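Local coordinates for putative hydrolase (Bacteroides ovatus, PDB 4HBS), which is of unknown function but folds as a five-bladed beta-propeller and is probably a hydrolase, perhaps acting on carbohydrates as relatives in the beta-fructosidase clan do, at residues Y224-W229 / C295-V300; V246-T251 / S286-L291. All coordinates share one frame; numbering follows the deposited sequence.

Contact 1: Y224-W229 / C295-V300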
ATOM      1  N   TYR A 224      -1.781  13.952   0.731  1.00 50.73           N
ATOM      2  CA  TYR A 224      -1.753  13.979  -0.742  1.00 50.48           C
ATOM      3  C   TYR A 224      -0.538  13.220  -1.217  1.00 57.18           C
ATOM      4  O   TYR A 224       0.573  13.532  -0.782  1.00 58.29           O
ATOM      5  CB  TYR A 224      -1.725  15.404  -1.295  1.00 51.54           C
ATOM      6  CG  TYR A 224      -3.030  16.149  -1.157  1.00 52.57           C
ATOM      7  CD1 TYR A 224      -4.102  15.874  -1.995  1.00 54.45           C
ATOM      8  CD2 TYR A 224      -3.164  17.200  -0.248  1.00 53.77           C
ATOM      9  CE1 TYR A 224      -5.290  16.604  -1.918  1.00 55.92           C
ATOM     10  CE2 TYR A 224      -4.348  17.930  -0.156  1.00 55.33           C
ATOM     11  CZ  TYR A 224      -5.415  17.620  -0.985  1.00 61.80           C
ATOM     12  OH  TYR A 224      -6.586  18.340  -0.933  1.00 62.86           O
ATOM     13  N   GLY A 225      -0.761  12.186  -2.020  1.00 54.54           N
ATOM     14  CA  GLY A 225       0.304  11.343  -2.545  1.00 54.64           C
ATOM     15  C   GLY A 225       0.421   9.967  -1.915  1.00 58.19           C
ATOM     16  O   GLY A 225       1.298   9.193  -2.322  1.00 57.70           O
ATOM     17  N   ASP A 226      -0.465   9.620  -0.926  1.00 54.14           N
ATOM     18  CA  ASP A 226      -0.466   8.273  -0.319  1.00 52.35           C
ATOM     19  C   ASP A 226      -0.633   7.227  -1.439  1.00 55.15           C
ATOM     20  O   ASP A 226      -0.060   6.138  -1.361  1.00 55.44           O
ATOM     21  CB  ASP A 226      -1.566   8.137   0.736  1.00 53.70           C
ATOM     22  CG  ASP A 226      -1.302   8.852   2.050  1.00 66.49           C
ATOM     23  OD1 ASP A 226      -0.116   9.065   2.388  1.00 65.57           O
ATOM     24  OD2 ASP A 226      -2.285   9.188   2.749  1.00 77.07           O
ATOM     25  N   THR A 227      -1.433   7.584  -2.472  1.00 49.28           N
ATOM     26  CA  THR A 227      -1.581   6.871  -3.734  1.00 47.71           C
ATOM     27  C   THR A 227      -1.299   7.921  -4.813  1.00 50.23           C
ATOM     28  O   THR A 227      -1.390   9.128  -4.546  1.00 49.47           O
ATOM     29  CB  THR A 227      -2.936   6.182  -3.885  1.00 51.66           C
ATOM     30  OG1 THR A 227      -3.941   7.164  -4.124  1.00 55.12           O
ATOM     31  CG2 THR A 227      -3.278   5.318  -2.692  1.00 44.96           C
HETATM   32  N   MSE A 228      -0.938   7.466  -6.011  1.00 45.47           N
HETATM   33  CA  MSE A 228      -0.586   8.335  -7.122  1.00 44.70           C
HETATM   34  C   MSE A 228      -1.051   7.807  -8.448  1.00 50.25           C
HETATM   35  O   MSE A 228      -1.406   6.635  -8.570  1.00 50.12           O
HETATM   36  CB  MSE A 228       0.928   8.452  -7.180  1.00 46.16           C
HETATM   37  CG  MSE A 228       1.459   9.657  -6.504  1.00 52.04           C
HETATM   38 SE   MSE A 228       3.367   9.581  -6.158  0.75 57.84          SE
HETATM   39  CE  MSE A 228       3.913   8.536  -7.434  1.00 54.64           C
ATOM     40  N   TRP A 229      -0.995   8.669  -9.465  1.00 48.56           N
ATOM     41  CA  TRP A 229      -1.273   8.293 -10.842  1.00 49.56           C
ATOM     42  C   TRP A 229      -0.458   9.187 -11.789  1.00 57.77           C
ATOM     43  O   TRP A 229      -0.743  10.377 -11.894  1.00 59.30           O
ATOM     44  CB  TRP A 229      -2.771   8.357 -11.176  1.00 48.16           C
ATOM     45  CG  TRP A 229      -3.011   8.199 -12.642  1.00 50.29           C
ATOM     46  CD1 TRP A 229      -3.344   9.185 -13.523  1.00 54.76           C
ATOM     47  CD2 TRP A 229      -2.638   7.067 -13.437  1.00 50.06           C
ATOM     48  NE1 TRP A 229      -3.272   8.713 -14.810  1.00 54.95           N
ATOM     49  CE2 TRP A 229      -2.876   7.405 -14.784  1.00 55.19           C
ATOM     50  CE3 TRP A 229      -2.171   5.778 -13.137  1.00 50.09           C
ATOM     51  CZ2 TRP A 229      -2.696   6.494 -15.822  1.00 55.03           C
ATOM     52  CZ3 TRP A 229      -1.995   4.877 -14.171  1.00 51.88           C
ATOM     53  CH2 TRP A 229      -2.218   5.251 -15.498  1.00 54.12           C
ATOM     54  N   CYS A 295     -14.980   5.974   0.847  1.00 54.66           N
ATOM     55  CA  CYS A 295     -13.952   4.984   0.555  1.00 54.30           C
ATOM     56  C   CYS A 295     -12.611   5.424   1.150  1.00 58.34           C
ATOM     57  O   CYS A 295     -12.429   6.608   1.439  1.00 59.05           O
ATOM     58  CB  CYS A 295     -13.858   4.725  -0.954  1.00 55.36           C
ATOM     59  SG  CYS A 295     -12.338   5.321  -1.737  1.00 59.13           S
ATOM     60  N   SER A 296     -11.686   4.472   1.337  1.00 53.71           N
ATOM     61  CA  SER A 296     -10.351   4.750   1.875  1.00 53.08           C
ATOM     62  C   SER A 296      -9.273   4.134   0.977  1.00 55.97           C
ATOM     63  O   SER A 296      -9.512   3.114   0.325  1.00 56.20           O
ATOM     64  CB  SER A 296     -10.223   4.217   3.296  1.00 56.54           C
ATOM     65  OG  SER A 296     -10.302   2.803   3.316  1.00 71.15           O
HETATM   66  N   MSE A 297      -8.079   4.748   0.970  1.00 50.39           N
HETATM   67  CA  MSE A 297      -6.942   4.328   0.155  1.00 48.86           C
HETATM   68  C   MSE A 297      -7.369   4.178  -1.317  1.00 54.18           C
HETATM   69  O   MSE A 297      -7.317   3.080  -1.867  1.00 55.53           O
HETATM   70  CB  MSE A 297      -6.297   3.017   0.707  1.00 49.30           C
HETATM   71  CG  MSE A 297      -5.259   3.263   1.781  1.00 54.60           C
HETATM   72 SE   MSE A 297      -3.821   4.413   1.176  0.75 61.80          SE
HETATM   73  CE  MSE A 297      -3.135   5.017   2.894  1.00 58.20           C
ATOM     74  N   PRO A 298      -7.849   5.263  -1.952  1.00 49.82           N
ATOM     75  CA  PRO A 298      -8.288   5.159  -3.351  1.00 49.51           C
ATOM     76  C   PRO A 298      -7.105   5.005  -4.288  1.00 52.95           C
ATOM     77  O   PRO A 298      -6.166   5.787  -4.199  1.00 53.36           O
ATOM     78  CB  PRO A 298      -9.007   6.484  -3.577  1.00 52.13           C
ATOM     79  CG  PRO A 298      -8.319   7.427  -2.690  1.00 56.62           C
ATOM     80  CD  PRO A 298      -7.993   6.643  -1.452  1.00 51.55           C
ATOM     81  N   TRP A 299      -7.137   3.997  -5.159  1.00 48.69           N
ATOM     82  CA  TRP A 299      -6.087   3.733  -6.139  1.00 48.36           C
ATOM     83  C   TRP A 299      -6.621   4.043  -7.469  1.00 54.88           C
ATOM     84  O   TRP A 299      -7.540   3.354  -7.900  1.00 55.87           O
ATOM     85  CB  TRP A 299      -5.668   2.266  -6.089  1.00 46.17           C
ATOM     86  CG  TRP A 299      -4.880   1.948  -4.875  1.00 46.10           C
ATOM     87  CD1 TRP A 299      -5.353   1.496  -3.678  1.00 48.12           C
ATOM     88  CD2 TRP A 299      -3.486   2.179  -4.699  1.00 45.92           C
ATOM     89  NE1 TRP A 299      -4.335   1.439  -2.758  1.00 47.23           N
ATOM     90  CE2 TRP A 299      -3.165   1.834  -3.367  1.00 48.98           C
ATOM     91  CE3 TRP A 299      -2.469   2.656  -5.539  1.00 48.07           C
ATOM     92  CZ2 TRP A 299      -1.854   1.916  -2.870  1.00 47.55           C
ATOM     93  CZ3 TRP A 299      -1.178   2.740  -5.045  1.00 49.15           C
ATOM     94  CH2 TRP A 299      -0.881   2.373  -3.728  1.00 48.58           C
ATOM     95  N   VAL A 300      -6.069   5.063  -8.157  1.00 52.27           N
ATOM     96  CA  VAL A 300      -6.528   5.445  -9.500  1.00 52.43           C
ATOM     97  C   VAL A 300      -5.539   4.949 -10.575  1.00 55.13           C
ATOM     98  O   VAL A 300      -4.319   4.907 -10.351  1.00 54.13           O
ATOM     99  CB  VAL A 300      -6.759   6.972  -9.587  1.00 56.51           C
ATOM    100  CG1 VAL A 300      -7.061   7.417 -11.024  1.00 57.58           C
ATOM    101  CG2 VAL A 300      -7.891   7.385  -8.642  1.00 55.90           C
TER
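Thr227 stands over the indole of Trp299, its methyl set squarely on one face. CG2 of Thr227 is 3.6 Å from the centroid of the Trp299 six-membered ring and 12° off the ring normal, a CH-pi contact. The other branch of the threonine takes the polar role: with OG1 between the backbone N and the carbonyl carbon (chi1 73°), the hydroxyl meets the backbone of the facing segment, and OG1 of Thr227 donates to O of Pro298 at 2.6 Å, almost in line with the carbonyl. One small side chain thus grips both a carbonyl and an aromatic face. The selenomethionine Met297, bent at chi2, brings its SE to 4.0 Å from CG2 of Thr227, while its CE comes to 4.1 Å from CB of Asp226, whose carboxylate is engaged by Arg188. Further along, CB of Trp229 packs against CG1 of Val300 at 4.4 Å. An alanine in place of Trp299 would probably leave the Thr227 methyl without its aromatic platform, open a gap beneath it and deprive Asn360 of its weak bond from NE1. The axes of 227-229 and 298-300 approach to 6.3 Å and run nearly parallel, 16° apart, as first strands of two successive antiparallel sheets, a relation characteristic of the inner strands of neighbouring blades in a beta-propeller.

Contact 2: V246-T251 / S286-L291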
ATOM      1  N   VAL A 246     -12.636  11.716  -0.926  1.00 56.09           N
ATOM      2  CA  VAL A 246     -11.408  11.636  -1.734  1.00 54.30           C
ATOM      3  C   VAL A 246     -11.088  12.969  -2.370  1.00 59.47           C
ATOM      4  O   VAL A 246     -11.854  13.427  -3.208  1.00 60.77           O
ATOM      5  CB  VAL A 246     -11.516  10.552  -2.832  1.00 56.55           C
ATOM      6  CG1 VAL A 246     -10.212  10.432  -3.614  1.00 55.58           C
ATOM      7  CG2 VAL A 246     -11.921   9.207  -2.247  1.00 54.98           C
ATOM      8  N   ALA A 247      -9.942  13.576  -2.007  1.00 55.50           N
ATOM      9  CA  ALA A 247      -9.468  14.842  -2.586  1.00 56.17           C
ATOM     10  C   ALA A 247      -8.238  14.559  -3.453  1.00 58.11           C
ATOM     11  O   ALA A 247      -7.568  13.553  -3.245  1.00 55.48           O
ATOM     12  CB  ALA A 247      -9.133  15.825  -1.478  1.00 57.12           C
ATOM     13  N   VAL A 248      -7.942  15.432  -4.408  1.00 56.62           N
ATOM     14  CA  VAL A 248      -6.810  15.238  -5.323  1.00 56.68           C
ATOM     15  C   VAL A 248      -5.959  16.528  -5.490  1.00 62.98           C
ATOM     16  O   VAL A 248      -6.476  17.652  -5.444  1.00 63.86           O
ATOM     17  CB  VAL A 248      -7.315  14.722  -6.704  1.00 60.54           C
ATOM     18  CG1 VAL A 248      -8.212  15.748  -7.395  1.00 62.20           C
ATOM     19  CG2 VAL A 248      -6.156  14.316  -7.617  1.00 60.04           C
ATOM     20  N   ALA A 249      -4.646  16.320  -5.678  1.00 59.21           N
ATOM     21  CA  ALA A 249      -3.649  17.350  -5.972  1.00 60.10           C
ATOM     22  C   ALA A 249      -2.802  16.840  -7.121  1.00 64.20           C
ATOM     23  O   ALA A 249      -2.958  15.675  -7.491  1.00 63.84           O
ATOM     24  CB  ALA A 249      -2.786  17.624  -4.753  1.00 59.97           C
ATOM     25  N   ARG A 250      -1.923  17.665  -7.704  1.00 60.50           N
ATOM     26  CA  ARG A 250      -1.070  17.179  -8.791  1.00 59.81           C
ATOM     27  C   ARG A 250       0.219  17.987  -8.898  1.00 64.15           C
ATOM     28  O   ARG A 250       0.253  19.160  -8.534  1.00 64.84           O
ATOM     29  CB  ARG A 250      -1.822  17.160 -10.152  1.00 59.59           C
ATOM     30  CG  ARG A 250      -1.862  18.497 -10.903  1.00 63.10           C
ATOM     31  CD  ARG A 250      -2.800  18.452 -12.092  1.00 70.38           C
ATOM     32  NE  ARG A 250      -3.003  19.777 -12.695  1.00 76.45           N
ATOM     33  CZ  ARG A 250      -3.883  20.053 -13.661  1.00 81.00           C
ATOM     34  NH1 ARG A 250      -4.654  19.094 -14.166  1.00 64.79           N
ATOM     35  NH2 ARG A 250      -4.000  21.292 -14.128  1.00 62.60           N
ATOM     36  N   THR A 251       1.254  17.356  -9.455  1.00 59.74           N
ATOM     37  CA  THR A 251       2.568  17.965  -9.660  1.00 60.04           C
ATOM     38  C   THR A 251       2.586  18.689 -10.997  1.00 65.67           C
ATOM     39  O   THR A 251       1.896  18.271 -11.926  1.00 66.49           O
ATOM     40  CB  THR A 251       3.642  16.876  -9.603  1.00 63.89           C
ATOM     41  OG1 THR A 251       3.485  15.998 -10.721  1.00 60.66           O
ATOM     42  CG2 THR A 251       3.587  16.084  -8.308  1.00 58.33           C
ATOM     43  N   SER A 286     -14.427  19.314  -1.430  1.00 62.73           N
ATOM     44  CA  SER A 286     -13.890  19.040  -2.766  1.00 61.80           C
ATOM     45  C   SER A 286     -13.737  17.529  -3.055  1.00 63.16           C
ATOM     46  O   SER A 286     -12.798  17.135  -3.754  1.00 62.09           O
ATOM     47  CB  SER A 286     -12.523  19.708  -2.894  1.00 64.81           C
ATOM     48  OG  SER A 286     -12.544  20.990  -2.295  1.00 74.16           O
ATOM     49  N   THR A 287     -14.625  16.679  -2.494  1.00 58.81           N
ATOM     50  CA  THR A 287     -14.572  15.231  -2.732  1.00 56.79           C
ATOM     51  C   THR A 287     -14.719  14.941  -4.247  1.00 61.33           C
ATOM     52  O   THR A 287     -15.567  15.564  -4.894  1.00 64.09           O
ATOM     53  CB  THR A 287     -15.640  14.487  -1.898  1.00 62.22           C
ATOM     54  OG1 THR A 287     -15.421  13.086  -2.039  1.00 61.14           O
ATOM     55  CG2 THR A 287     -17.077  14.815  -2.307  1.00 62.10           C
ATOM     56  N   ILE A 288     -13.876  14.044  -4.817  1.00 54.45           N
ATOM     57  CA  ILE A 288     -13.950  13.718  -6.245  1.00 54.12           C
ATOM     58  C   ILE A 288     -14.745  12.413  -6.495  1.00 58.72           C
ATOM     59  O   ILE A 288     -14.863  12.014  -7.641  1.00 59.61           O
ATOM     60  CB  ILE A 288     -12.558  13.717  -6.952  1.00 55.96           C
ATOM     61  CG1 ILE A 288     -11.624  12.583  -6.484  1.00 53.42           C
ATOM     62  CG2 ILE A 288     -11.891  15.087  -6.783  1.00 57.16           C
ATOM     63  CD1 ILE A 288     -10.523  12.309  -7.418  1.00 55.74           C
ATOM     64  N   ILE A 289     -15.342  11.806  -5.451  1.00 55.45           N
ATOM     65  CA  ILE A 289     -16.226  10.622  -5.555  1.00 55.22           C
ATOM     66  C   ILE A 289     -17.642  11.133  -5.236  1.00 63.47           C
ATOM     67  O   ILE A 289     -17.760  12.294  -4.827  1.00 65.34           O
ATOM     68  CB  ILE A 289     -15.764   9.468  -4.609  1.00 55.59           C
ATOM     69  CG1 ILE A 289     -15.601   9.934  -3.140  1.00 54.86           C
ATOM     70  CG2 ILE A 289     -14.479   8.889  -5.118  1.00 54.39           C
ATOM     71  CD1 ILE A 289     -15.564   8.845  -2.144  1.00 55.91           C
ATOM     72  N   PRO A 290     -18.737  10.351  -5.372  1.00 60.77           N
ATOM     73  CA  PRO A 290     -20.066  10.907  -5.030  1.00 62.11           C
ATOM     74  C   PRO A 290     -20.184  11.266  -3.541  1.00 68.11           C
ATOM     75  O   PRO A 290     -19.427  10.753  -2.706  1.00 66.50           O
ATOM     76  CB  PRO A 290     -21.035   9.795  -5.430  1.00 63.62           C
ATOM     77  CG  PRO A 290     -20.258   8.912  -6.352  1.00 67.16           C
ATOM     78  CD  PRO A 290     -18.851   8.967  -5.863  1.00 61.49           C
ATOM     79  N   LEU A 291     -21.136  12.156  -3.208  1.00 67.55           N
ATOM     80  CA  LEU A 291     -21.343  12.622  -1.816  1.00 67.71           C
ATOM     81  C   LEU A 291     -22.014  11.532  -0.950  1.00 70.21           C
ATOM     82  O   LEU A 291     -21.920  11.551   0.284  1.00 68.00           O
ATOM     83  CB  LEU A 291     -22.189  13.916  -1.793  1.00 70.17           C
ATOM     84  CG  LEU A 291     -21.436  15.216  -2.119  1.00 76.01           C
ATOM     85  CD1 LEU A 291     -20.813  15.181  -3.522  1.00 76.23           C
ATOM     86  CD2 LEU A 291     -22.359  16.421  -1.990  1.00 81.16           C
TER
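Val246 and Ile288 meet with no aromatic ring of either segment between them; the flat group at this contact is the peptide joining Val246 to Ala247, whose carbonyl is bound by the loop. N of Ile288 approaches the oxygen end-on, donating to O of Val246 at 2.7 Å with a C=O...N angle of 168°. CA of Thr287 reaches the same oxygen in a CH...O contact from well to one side, that CA lying about 2.6 Å off the plane of the Val246 carbonyl C and O and the Ala247 N. Tyr239 of strand 236-242 touches both Val248 and Ile288. The setting is a propeller blade: strand 245-251 lies in the middle of an antiparallel meander, and 286-291 belongs to the connection that leads from this blade to the next. Val248 and Arg250 pair by their backbones with Tyr263 and Glu261 of strand 260-265, but at Val246 the loop makes the bonds instead. N of Val246 also donates to OG1 of Thr287, weakly, at 3.3 Å and 133°. Ser286 is tied down by its OG, which bonds to Asp282 O and Ala265 N.

The apolar branches divide the work. CG1 of Val246, anti to the backbone N (chi1 -177°), meets CG1 of Ile288 at 3.9 Å. Val248 crosses Ile288 at about a right angle, and its CG1 lies 3.8 Å from CG2 of Ile288. Met309, from strand 306-312 of the next blade, touches both Val246 and Ile289. The second methyl of Val246, beside the backbone N, turns to the other isoleucine: CG2 of Val246 is 3.7 Å from CD1 of Ile289.

Both contacts are buried and share the sheet that runs from 227-230 to 271-274, but they hold it at different depths. The centre of contact 1 is about 9 Å from that of the chain, that of contact 2 about 19 Å; the first joins the first strands of two blades, the second fastens a middle strand to the linker between the same blades. Their centres are about 10 Å apart, and they meet directly where Pro298 CG packs on Val246 CG1 at 3.7 Å and Tyr224 lies against Ala247 and Ala249. The inner contact relies on an aromatic face and a side-chain hydroxyl, the outer one on a main-chain hydrogen bond and branched aliphatic groups.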